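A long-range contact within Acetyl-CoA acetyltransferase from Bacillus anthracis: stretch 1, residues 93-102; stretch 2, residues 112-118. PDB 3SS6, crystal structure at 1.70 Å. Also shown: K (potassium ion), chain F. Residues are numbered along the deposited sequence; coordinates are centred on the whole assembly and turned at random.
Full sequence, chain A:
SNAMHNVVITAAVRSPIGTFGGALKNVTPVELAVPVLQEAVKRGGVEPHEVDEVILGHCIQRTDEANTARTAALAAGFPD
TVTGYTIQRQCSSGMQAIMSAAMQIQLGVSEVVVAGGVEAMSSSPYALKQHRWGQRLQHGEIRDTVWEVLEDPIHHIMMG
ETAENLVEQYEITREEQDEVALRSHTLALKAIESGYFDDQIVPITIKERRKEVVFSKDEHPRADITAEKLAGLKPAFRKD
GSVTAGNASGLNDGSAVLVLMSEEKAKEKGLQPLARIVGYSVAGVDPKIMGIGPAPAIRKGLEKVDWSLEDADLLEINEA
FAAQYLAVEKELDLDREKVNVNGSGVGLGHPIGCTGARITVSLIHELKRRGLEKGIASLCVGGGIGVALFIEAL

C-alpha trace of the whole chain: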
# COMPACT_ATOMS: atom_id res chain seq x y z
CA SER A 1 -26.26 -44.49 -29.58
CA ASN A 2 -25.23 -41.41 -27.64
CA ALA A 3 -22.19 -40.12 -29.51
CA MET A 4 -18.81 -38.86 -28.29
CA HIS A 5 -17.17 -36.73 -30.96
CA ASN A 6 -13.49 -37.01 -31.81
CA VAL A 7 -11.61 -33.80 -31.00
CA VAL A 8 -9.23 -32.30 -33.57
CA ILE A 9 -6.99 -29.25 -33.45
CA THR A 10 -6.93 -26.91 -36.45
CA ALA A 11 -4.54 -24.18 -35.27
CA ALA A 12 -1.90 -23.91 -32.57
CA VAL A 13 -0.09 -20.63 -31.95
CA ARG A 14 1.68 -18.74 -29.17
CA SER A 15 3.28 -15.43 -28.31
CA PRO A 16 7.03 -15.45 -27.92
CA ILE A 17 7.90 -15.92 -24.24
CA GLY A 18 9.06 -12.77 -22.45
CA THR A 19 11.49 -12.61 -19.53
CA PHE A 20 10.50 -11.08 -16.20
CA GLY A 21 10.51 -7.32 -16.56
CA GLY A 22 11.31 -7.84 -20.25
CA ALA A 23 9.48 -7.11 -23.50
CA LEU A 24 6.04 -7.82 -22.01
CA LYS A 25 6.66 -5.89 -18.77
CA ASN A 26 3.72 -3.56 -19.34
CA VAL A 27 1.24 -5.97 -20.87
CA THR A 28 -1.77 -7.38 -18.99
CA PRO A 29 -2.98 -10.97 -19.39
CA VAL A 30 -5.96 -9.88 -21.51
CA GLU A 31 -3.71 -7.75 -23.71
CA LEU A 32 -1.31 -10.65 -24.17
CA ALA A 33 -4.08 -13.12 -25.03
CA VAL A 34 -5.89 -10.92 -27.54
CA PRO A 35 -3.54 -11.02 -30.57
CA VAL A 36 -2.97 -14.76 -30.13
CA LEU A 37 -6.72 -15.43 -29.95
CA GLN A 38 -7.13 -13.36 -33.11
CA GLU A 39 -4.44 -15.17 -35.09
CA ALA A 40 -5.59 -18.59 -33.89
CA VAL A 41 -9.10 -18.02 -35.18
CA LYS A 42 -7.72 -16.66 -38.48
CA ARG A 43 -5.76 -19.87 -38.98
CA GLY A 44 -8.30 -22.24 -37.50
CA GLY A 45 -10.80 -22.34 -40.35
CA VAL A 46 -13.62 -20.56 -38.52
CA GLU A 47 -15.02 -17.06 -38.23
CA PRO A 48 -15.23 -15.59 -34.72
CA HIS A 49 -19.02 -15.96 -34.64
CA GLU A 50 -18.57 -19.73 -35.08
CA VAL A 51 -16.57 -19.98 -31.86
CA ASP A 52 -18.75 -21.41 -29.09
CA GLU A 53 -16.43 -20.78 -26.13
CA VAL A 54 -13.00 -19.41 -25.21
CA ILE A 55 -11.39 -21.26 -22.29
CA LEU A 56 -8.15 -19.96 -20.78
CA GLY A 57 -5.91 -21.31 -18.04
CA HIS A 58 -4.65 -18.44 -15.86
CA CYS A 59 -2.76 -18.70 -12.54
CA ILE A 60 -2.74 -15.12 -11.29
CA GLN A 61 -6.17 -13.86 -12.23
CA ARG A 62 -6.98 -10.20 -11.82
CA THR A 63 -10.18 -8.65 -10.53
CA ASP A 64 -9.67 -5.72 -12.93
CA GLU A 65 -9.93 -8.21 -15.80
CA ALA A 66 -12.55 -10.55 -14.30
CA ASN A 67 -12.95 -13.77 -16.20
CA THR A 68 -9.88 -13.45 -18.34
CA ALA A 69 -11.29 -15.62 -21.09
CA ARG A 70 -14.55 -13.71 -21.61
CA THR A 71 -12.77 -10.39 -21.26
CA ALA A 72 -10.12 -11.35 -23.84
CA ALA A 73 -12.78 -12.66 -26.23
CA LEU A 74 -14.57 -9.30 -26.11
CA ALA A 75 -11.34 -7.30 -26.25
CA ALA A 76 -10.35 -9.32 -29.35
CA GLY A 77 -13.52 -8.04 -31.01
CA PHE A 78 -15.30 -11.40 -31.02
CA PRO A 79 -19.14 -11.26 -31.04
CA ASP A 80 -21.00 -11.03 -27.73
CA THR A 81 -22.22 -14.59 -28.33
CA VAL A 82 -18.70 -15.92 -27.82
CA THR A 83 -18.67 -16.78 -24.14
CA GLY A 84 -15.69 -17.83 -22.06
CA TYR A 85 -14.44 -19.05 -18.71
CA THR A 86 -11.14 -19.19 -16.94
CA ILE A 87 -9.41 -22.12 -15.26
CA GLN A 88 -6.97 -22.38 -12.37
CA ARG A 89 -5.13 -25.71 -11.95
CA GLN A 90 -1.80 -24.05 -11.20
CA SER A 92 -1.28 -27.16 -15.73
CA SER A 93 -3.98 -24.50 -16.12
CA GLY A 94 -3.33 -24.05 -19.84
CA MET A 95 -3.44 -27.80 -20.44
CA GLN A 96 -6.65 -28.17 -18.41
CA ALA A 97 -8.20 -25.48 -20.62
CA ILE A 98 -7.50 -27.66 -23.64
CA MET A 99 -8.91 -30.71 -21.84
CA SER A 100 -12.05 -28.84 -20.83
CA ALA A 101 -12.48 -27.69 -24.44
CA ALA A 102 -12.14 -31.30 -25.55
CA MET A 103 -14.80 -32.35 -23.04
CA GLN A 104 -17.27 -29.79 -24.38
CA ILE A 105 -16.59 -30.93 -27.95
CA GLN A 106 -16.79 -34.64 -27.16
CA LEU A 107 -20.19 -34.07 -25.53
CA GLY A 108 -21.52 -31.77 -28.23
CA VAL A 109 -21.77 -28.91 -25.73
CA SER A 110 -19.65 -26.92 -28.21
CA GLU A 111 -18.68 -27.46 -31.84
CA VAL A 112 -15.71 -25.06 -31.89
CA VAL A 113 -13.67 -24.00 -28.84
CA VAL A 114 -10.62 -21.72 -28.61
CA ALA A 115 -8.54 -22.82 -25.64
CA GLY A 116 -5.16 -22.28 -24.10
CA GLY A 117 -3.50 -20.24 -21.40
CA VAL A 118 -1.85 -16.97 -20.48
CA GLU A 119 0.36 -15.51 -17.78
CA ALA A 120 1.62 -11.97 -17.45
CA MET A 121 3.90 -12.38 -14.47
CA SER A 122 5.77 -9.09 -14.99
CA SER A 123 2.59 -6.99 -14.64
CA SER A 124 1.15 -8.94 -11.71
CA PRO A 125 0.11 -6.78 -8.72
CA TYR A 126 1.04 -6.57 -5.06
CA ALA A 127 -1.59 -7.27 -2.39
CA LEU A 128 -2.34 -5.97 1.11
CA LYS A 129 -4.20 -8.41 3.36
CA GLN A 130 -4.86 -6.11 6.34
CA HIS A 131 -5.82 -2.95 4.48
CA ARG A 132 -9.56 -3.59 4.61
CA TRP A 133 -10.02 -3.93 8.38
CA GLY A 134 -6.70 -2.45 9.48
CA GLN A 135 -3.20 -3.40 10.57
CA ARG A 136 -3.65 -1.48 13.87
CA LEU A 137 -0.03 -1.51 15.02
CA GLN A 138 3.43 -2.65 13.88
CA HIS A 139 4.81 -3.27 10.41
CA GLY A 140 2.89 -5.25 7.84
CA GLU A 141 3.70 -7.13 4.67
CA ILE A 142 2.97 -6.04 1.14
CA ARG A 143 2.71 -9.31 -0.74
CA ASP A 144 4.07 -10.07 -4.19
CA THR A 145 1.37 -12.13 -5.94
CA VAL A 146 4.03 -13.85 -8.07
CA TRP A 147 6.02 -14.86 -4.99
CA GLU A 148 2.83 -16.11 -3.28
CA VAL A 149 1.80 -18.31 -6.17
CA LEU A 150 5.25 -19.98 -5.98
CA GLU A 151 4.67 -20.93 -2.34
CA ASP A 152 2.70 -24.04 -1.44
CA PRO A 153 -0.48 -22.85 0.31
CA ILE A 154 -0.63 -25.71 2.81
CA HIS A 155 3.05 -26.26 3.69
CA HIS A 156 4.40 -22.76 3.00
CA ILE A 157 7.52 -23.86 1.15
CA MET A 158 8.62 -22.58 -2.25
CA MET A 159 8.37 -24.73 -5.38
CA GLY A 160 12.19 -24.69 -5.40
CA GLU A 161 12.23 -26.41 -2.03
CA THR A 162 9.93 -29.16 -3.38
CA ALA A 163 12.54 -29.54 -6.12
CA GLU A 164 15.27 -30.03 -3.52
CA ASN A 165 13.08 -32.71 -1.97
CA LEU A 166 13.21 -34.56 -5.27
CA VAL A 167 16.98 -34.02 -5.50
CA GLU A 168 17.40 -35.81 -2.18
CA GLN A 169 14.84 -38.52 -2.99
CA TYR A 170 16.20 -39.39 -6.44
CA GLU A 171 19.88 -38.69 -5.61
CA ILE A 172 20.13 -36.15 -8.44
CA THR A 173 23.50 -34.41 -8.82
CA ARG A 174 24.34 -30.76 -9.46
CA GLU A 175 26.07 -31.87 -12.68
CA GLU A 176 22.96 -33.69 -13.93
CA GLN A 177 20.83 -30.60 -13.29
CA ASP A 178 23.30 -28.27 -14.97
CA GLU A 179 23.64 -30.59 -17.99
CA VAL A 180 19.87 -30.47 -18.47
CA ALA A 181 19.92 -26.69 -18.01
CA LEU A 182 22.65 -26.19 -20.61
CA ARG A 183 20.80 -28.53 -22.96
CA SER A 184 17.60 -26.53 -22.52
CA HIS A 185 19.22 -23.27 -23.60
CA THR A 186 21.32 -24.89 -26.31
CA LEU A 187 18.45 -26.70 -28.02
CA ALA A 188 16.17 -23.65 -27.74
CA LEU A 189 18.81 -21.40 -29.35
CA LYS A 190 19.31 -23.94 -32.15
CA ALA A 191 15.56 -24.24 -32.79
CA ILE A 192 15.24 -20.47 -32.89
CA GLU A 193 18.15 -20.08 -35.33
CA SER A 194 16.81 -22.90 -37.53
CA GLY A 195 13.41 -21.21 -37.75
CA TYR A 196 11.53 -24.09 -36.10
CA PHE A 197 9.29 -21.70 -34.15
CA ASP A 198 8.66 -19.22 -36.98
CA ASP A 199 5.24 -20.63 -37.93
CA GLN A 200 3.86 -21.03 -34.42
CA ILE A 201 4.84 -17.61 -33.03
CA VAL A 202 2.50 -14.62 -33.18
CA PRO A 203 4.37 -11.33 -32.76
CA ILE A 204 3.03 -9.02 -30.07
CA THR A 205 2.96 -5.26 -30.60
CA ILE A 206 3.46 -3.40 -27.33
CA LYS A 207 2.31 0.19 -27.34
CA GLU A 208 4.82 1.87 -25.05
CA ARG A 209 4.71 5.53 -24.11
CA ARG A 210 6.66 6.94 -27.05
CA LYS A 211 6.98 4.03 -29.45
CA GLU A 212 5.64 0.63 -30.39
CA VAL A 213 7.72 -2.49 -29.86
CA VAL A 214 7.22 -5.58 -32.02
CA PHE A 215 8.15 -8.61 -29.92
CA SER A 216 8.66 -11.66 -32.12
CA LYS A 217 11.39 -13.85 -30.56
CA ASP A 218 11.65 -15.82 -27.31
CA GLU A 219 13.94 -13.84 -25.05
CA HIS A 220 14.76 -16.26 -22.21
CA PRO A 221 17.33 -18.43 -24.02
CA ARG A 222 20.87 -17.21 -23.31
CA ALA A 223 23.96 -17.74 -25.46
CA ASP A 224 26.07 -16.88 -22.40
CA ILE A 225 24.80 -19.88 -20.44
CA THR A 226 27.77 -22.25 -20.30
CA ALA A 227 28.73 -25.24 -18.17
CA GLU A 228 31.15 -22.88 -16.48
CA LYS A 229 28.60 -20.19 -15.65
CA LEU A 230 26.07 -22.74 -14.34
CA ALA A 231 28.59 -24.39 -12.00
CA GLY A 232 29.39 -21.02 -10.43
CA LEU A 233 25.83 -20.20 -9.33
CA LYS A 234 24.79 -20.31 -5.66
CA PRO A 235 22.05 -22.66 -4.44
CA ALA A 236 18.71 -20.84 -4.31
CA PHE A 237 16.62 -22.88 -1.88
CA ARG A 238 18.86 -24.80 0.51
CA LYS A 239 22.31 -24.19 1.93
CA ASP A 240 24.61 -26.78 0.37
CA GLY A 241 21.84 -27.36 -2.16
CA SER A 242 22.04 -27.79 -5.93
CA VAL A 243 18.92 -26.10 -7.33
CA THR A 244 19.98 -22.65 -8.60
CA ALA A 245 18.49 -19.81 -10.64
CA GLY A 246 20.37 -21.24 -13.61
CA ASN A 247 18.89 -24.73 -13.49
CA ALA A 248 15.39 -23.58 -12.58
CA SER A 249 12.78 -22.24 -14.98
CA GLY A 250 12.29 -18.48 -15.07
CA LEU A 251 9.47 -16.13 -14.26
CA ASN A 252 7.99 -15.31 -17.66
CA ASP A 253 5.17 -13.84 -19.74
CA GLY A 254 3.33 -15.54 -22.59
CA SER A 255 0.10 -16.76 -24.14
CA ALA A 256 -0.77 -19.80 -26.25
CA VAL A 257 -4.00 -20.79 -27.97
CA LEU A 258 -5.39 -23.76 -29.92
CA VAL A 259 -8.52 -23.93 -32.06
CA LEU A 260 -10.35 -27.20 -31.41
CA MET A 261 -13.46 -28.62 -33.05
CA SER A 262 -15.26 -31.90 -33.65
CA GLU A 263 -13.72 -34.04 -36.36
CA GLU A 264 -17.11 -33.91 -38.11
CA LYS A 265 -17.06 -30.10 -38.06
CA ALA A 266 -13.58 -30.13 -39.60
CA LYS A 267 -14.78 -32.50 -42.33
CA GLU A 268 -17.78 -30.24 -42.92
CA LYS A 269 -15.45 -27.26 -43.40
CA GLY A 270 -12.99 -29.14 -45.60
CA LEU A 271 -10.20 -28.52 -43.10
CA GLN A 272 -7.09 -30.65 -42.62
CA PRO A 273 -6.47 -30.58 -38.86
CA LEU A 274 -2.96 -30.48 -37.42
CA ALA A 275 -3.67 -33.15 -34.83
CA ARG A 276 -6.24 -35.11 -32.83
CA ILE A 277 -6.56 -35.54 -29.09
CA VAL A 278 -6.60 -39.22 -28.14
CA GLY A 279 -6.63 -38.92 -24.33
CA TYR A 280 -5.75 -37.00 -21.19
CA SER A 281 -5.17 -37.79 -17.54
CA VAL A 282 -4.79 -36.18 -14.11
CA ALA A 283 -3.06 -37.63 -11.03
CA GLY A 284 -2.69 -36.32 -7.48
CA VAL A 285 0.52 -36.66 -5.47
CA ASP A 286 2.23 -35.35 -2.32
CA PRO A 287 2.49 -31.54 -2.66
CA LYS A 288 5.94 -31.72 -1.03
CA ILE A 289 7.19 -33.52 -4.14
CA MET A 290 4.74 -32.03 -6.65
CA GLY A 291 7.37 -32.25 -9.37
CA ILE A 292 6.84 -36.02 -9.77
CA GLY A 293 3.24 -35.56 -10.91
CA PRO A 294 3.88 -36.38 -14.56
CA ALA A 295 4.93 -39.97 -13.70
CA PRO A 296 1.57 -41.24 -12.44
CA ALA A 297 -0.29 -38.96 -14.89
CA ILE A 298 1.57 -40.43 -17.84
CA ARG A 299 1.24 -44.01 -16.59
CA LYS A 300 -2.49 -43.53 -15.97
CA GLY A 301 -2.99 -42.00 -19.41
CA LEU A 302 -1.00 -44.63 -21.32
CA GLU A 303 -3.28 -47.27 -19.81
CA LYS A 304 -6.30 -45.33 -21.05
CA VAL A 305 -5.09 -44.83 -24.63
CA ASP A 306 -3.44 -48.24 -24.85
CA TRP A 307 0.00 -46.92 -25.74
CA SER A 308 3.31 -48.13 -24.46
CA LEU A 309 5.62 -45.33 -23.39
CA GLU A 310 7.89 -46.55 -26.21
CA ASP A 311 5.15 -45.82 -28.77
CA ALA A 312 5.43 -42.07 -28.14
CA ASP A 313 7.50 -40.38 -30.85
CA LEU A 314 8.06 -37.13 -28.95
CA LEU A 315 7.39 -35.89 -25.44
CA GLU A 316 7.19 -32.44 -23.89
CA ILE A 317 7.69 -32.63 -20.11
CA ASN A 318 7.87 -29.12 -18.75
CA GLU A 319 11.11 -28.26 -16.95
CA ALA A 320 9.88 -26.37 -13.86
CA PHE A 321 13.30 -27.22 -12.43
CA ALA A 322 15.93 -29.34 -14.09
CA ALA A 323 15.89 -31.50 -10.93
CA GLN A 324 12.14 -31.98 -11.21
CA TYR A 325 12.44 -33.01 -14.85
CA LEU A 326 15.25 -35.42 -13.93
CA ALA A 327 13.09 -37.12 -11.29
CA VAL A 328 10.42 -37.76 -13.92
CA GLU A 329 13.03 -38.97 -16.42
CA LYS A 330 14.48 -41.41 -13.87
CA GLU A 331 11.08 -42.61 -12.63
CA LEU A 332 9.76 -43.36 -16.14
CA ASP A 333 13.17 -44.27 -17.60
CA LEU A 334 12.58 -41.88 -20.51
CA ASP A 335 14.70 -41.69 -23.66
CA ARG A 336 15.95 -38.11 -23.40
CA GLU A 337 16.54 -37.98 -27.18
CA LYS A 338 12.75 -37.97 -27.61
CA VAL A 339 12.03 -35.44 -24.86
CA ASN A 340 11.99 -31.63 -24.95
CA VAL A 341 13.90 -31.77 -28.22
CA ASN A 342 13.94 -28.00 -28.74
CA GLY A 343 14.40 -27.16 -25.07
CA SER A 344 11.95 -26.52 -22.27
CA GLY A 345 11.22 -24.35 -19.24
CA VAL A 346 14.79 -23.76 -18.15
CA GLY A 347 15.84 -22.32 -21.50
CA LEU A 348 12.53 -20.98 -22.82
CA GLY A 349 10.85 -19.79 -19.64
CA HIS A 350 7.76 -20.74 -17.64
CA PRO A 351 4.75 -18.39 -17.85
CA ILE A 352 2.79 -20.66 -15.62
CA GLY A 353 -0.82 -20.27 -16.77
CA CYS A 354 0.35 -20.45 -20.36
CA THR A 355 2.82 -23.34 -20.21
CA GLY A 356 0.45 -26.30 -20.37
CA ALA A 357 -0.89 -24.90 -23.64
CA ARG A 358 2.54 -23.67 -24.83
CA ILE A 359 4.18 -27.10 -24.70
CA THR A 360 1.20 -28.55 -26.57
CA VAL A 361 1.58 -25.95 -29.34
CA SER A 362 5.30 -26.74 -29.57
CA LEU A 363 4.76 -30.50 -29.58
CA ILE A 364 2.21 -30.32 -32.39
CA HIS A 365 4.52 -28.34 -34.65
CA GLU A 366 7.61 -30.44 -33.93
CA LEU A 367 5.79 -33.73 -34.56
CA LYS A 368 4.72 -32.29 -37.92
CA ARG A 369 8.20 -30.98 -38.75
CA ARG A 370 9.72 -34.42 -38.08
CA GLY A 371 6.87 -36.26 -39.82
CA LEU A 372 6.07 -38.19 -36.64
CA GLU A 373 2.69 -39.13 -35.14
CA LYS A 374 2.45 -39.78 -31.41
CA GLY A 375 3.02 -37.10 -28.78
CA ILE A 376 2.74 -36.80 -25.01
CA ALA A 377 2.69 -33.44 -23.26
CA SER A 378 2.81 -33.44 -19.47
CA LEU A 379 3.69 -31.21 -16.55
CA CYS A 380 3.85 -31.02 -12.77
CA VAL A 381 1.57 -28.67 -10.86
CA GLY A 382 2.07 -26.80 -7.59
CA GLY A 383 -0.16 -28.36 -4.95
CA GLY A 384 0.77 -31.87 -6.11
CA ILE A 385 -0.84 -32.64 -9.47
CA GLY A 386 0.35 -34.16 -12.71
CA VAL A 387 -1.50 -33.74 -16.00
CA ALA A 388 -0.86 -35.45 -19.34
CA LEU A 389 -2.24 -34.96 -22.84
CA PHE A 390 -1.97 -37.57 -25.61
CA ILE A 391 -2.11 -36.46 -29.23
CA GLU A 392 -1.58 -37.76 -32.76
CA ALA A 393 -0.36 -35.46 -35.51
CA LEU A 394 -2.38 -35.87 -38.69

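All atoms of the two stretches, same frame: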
# COMPACT_ATOMS: atom_id res chain seq x y z
N SER A 93 -2.76 -25.23 -15.73
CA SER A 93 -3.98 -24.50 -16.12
C SER A 93 -4.23 -24.47 -17.62
O SER A 93 -5.35 -24.71 -18.08
CB SER A 93 -3.98 -23.06 -15.59
OG SER A 93 -3.91 -23.06 -14.17
N GLY A 94 -3.19 -24.16 -18.39
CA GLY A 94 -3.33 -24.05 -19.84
C GLY A 94 -3.62 -25.38 -20.51
O GLY A 94 -4.27 -25.42 -21.56
N MET A 95 -3.15 -26.47 -19.91
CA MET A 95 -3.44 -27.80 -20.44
C MET A 95 -4.87 -28.19 -20.04
O MET A 95 -5.61 -28.76 -20.84
CB MET A 95 -2.41 -28.82 -19.96
CG MET A 95 -2.64 -30.23 -20.49
SD MET A 95 -1.28 -31.35 -20.10
CE MET A 95 -0.05 -30.76 -21.29
N GLN A 96 -5.27 -27.88 -18.81
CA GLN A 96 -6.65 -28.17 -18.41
C GLN A 96 -7.65 -27.44 -19.30
O GLN A 96 -8.73 -27.96 -19.61
CB GLN A 96 -6.89 -27.80 -16.93
CG GLN A 96 -8.32 -28.05 -16.47
CD GLN A 96 -8.65 -29.54 -16.50
OE1 GLN A 96 -7.91 -30.36 -15.97
NE2 GLN A 96 -9.76 -29.90 -17.14
N ALA A 97 -7.31 -26.23 -19.72
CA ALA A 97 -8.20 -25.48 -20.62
C ALA A 97 -8.44 -26.26 -21.90
O ALA A 97 -9.56 -26.34 -22.40
CB ALA A 97 -7.63 -24.08 -20.93
N ILE A 98 -7.38 -26.85 -22.44
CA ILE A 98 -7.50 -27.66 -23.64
C ILE A 98 -8.34 -28.90 -23.37
O ILE A 98 -9.16 -29.30 -24.20
CB ILE A 98 -6.12 -28.05 -24.18
CG1 ILE A 98 -5.40 -26.79 -24.68
CG2 ILE A 98 -6.25 -29.12 -25.28
CD1 ILE A 98 -3.90 -26.97 -24.85
N MET A 99 -8.14 -29.53 -22.21
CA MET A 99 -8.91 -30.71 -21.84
C MET A 99 -10.40 -30.40 -21.67
O MET A 99 -11.26 -31.17 -22.11
CB MET A 99 -8.34 -31.36 -20.57
CG MET A 99 -6.94 -31.91 -20.81
SD MET A 99 -5.95 -31.97 -19.30
CE MET A 99 -7.01 -32.96 -18.24
N SER A 100 -10.68 -29.26 -21.04
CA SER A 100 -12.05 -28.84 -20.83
C SER A 100 -12.73 -28.51 -22.16
O SER A 100 -13.91 -28.82 -22.36
CB SER A 100 -12.09 -27.64 -19.88
OG SER A 100 -11.75 -28.05 -18.56
N ALA A 101 -11.97 -27.93 -23.09
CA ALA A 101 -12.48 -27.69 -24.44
C ALA A 101 -12.81 -29.03 -25.10
O ALA A 101 -13.87 -29.20 -25.74
CB ALA A 101 -11.45 -26.92 -25.28
N ALA A 102 -11.90 -29.99 -24.96
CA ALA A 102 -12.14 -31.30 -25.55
C ALA A 102 -13.40 -31.94 -24.97
O ALA A 102 -14.20 -32.54 -25.71
CB ALA A 102 -10.93 -32.21 -25.34
N VAL A 112 -17.01 -25.71 -31.71
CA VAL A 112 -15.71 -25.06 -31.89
C VAL A 112 -15.33 -24.37 -30.57
O VAL A 112 -16.11 -23.59 -30.03
CB VAL A 112 -15.78 -23.98 -33.00
CG1 VAL A 112 -14.44 -23.26 -33.14
CG2 VAL A 112 -16.16 -24.61 -34.34
N VAL A 113 -14.14 -24.67 -30.05
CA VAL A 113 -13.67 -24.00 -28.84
C VAL A 113 -12.25 -23.49 -29.06
O VAL A 113 -11.42 -24.19 -29.65
CB VAL A 113 -13.66 -24.95 -27.63
CG1 VAL A 113 -13.18 -24.21 -26.36
CG2 VAL A 113 -15.04 -25.54 -27.42
N VAL A 114 -11.98 -22.27 -28.59
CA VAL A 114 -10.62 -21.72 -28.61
C VAL A 114 -10.10 -21.83 -27.18
O VAL A 114 -10.73 -21.35 -26.24
CB VAL A 114 -10.63 -20.26 -29.07
CG1 VAL A 114 -9.23 -19.68 -28.99
CG2 VAL A 114 -11.16 -20.16 -30.50
N ALA A 115 -8.97 -22.51 -27.00
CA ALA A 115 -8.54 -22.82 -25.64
C ALA A 115 -7.05 -22.74 -25.51
O ALA A 115 -6.32 -23.05 -26.45
CB ALA A 115 -9.02 -24.21 -25.22
N GLY A 116 -6.58 -22.34 -24.34
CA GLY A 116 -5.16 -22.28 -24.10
C GLY A 116 -4.92 -21.64 -22.75
O GLY A 116 -5.66 -21.87 -21.79
N GLY A 117 -3.87 -20.83 -22.68
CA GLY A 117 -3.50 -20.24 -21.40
C GLY A 117 -2.67 -18.98 -21.57
O GLY A 117 -2.16 -18.69 -22.65
N VAL A 118 -2.58 -18.23 -20.49
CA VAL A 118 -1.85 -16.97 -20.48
C VAL A 118 -1.29 -16.71 -19.09
O VAL A 118 -1.87 -17.13 -18.08
CB VAL A 118 -2.76 -15.79 -20.92
CG1 VAL A 118 -3.97 -15.67 -19.98
CG2 VAL A 118 -1.98 -14.45 -20.95
K K F . -14.35 -27.58 -17.24

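Helix 93-102 lies almost antiparallel to strand 112-118, their N-to-C directions differing by 170° and their axes approaching to 6.1 Å. Small residues line much of the interface: Gly94, Ala97 and Ala101 on the helix, Ala115, Gly116 and Gly117 on the strand. The register runs from Gly94 beside Gly117, through Ile98 beside Ala115, to Ala101 beside Val113, and the CA-CA distance of these pairs widens from 4.1 to 5.3 to 5.9 Å. No hydrogen bond crosses between the stretches; the 271 Å² buried, both sides summed, reflects close van der Waals packing.

Ala101 gives up the most surface. Its CA-to-CB bond points toward the strand, and the methyl meets two residues whose own CB atoms face the helix: Ala101 CB lies 3.4 Å from Val113 CG1 and 3.6 Å from Ala115 CB. Val114, between them in the alternating strand, points away.

Ala115 is the second centre of the contact. Its methyl also rests against helix backbone, with Ala115 CB 3.6 Å from Ala97 O, one turn before Ala101, and 4.1 Å from Ile98 CA. Ala97 O is engaged within the helix, accepting a hydrogen bond from Ala101 N at 3.0 Å. The CA-to-CB bond of Ile98 points sideways, and its side chain makes a looser apolar contact, Ile98 CG1 to Ala115 CB, at 4.5 Å.

At Gly116 the strand presents backbone instead of a side chain. Gly116 O sits 3.1 Å from Ala97 CB, a tight contact, and 3.7 Å from Gly94 CA. Beyond it the two stretches come closest in CA terms, Gly94 CA to Gly117 CA being 4.1 Å. An ideal CB on Gly117 would point toward the helix and fall 2.9 Å from Gly94 CA, a clash; glycine at this position therefore suits the close approach.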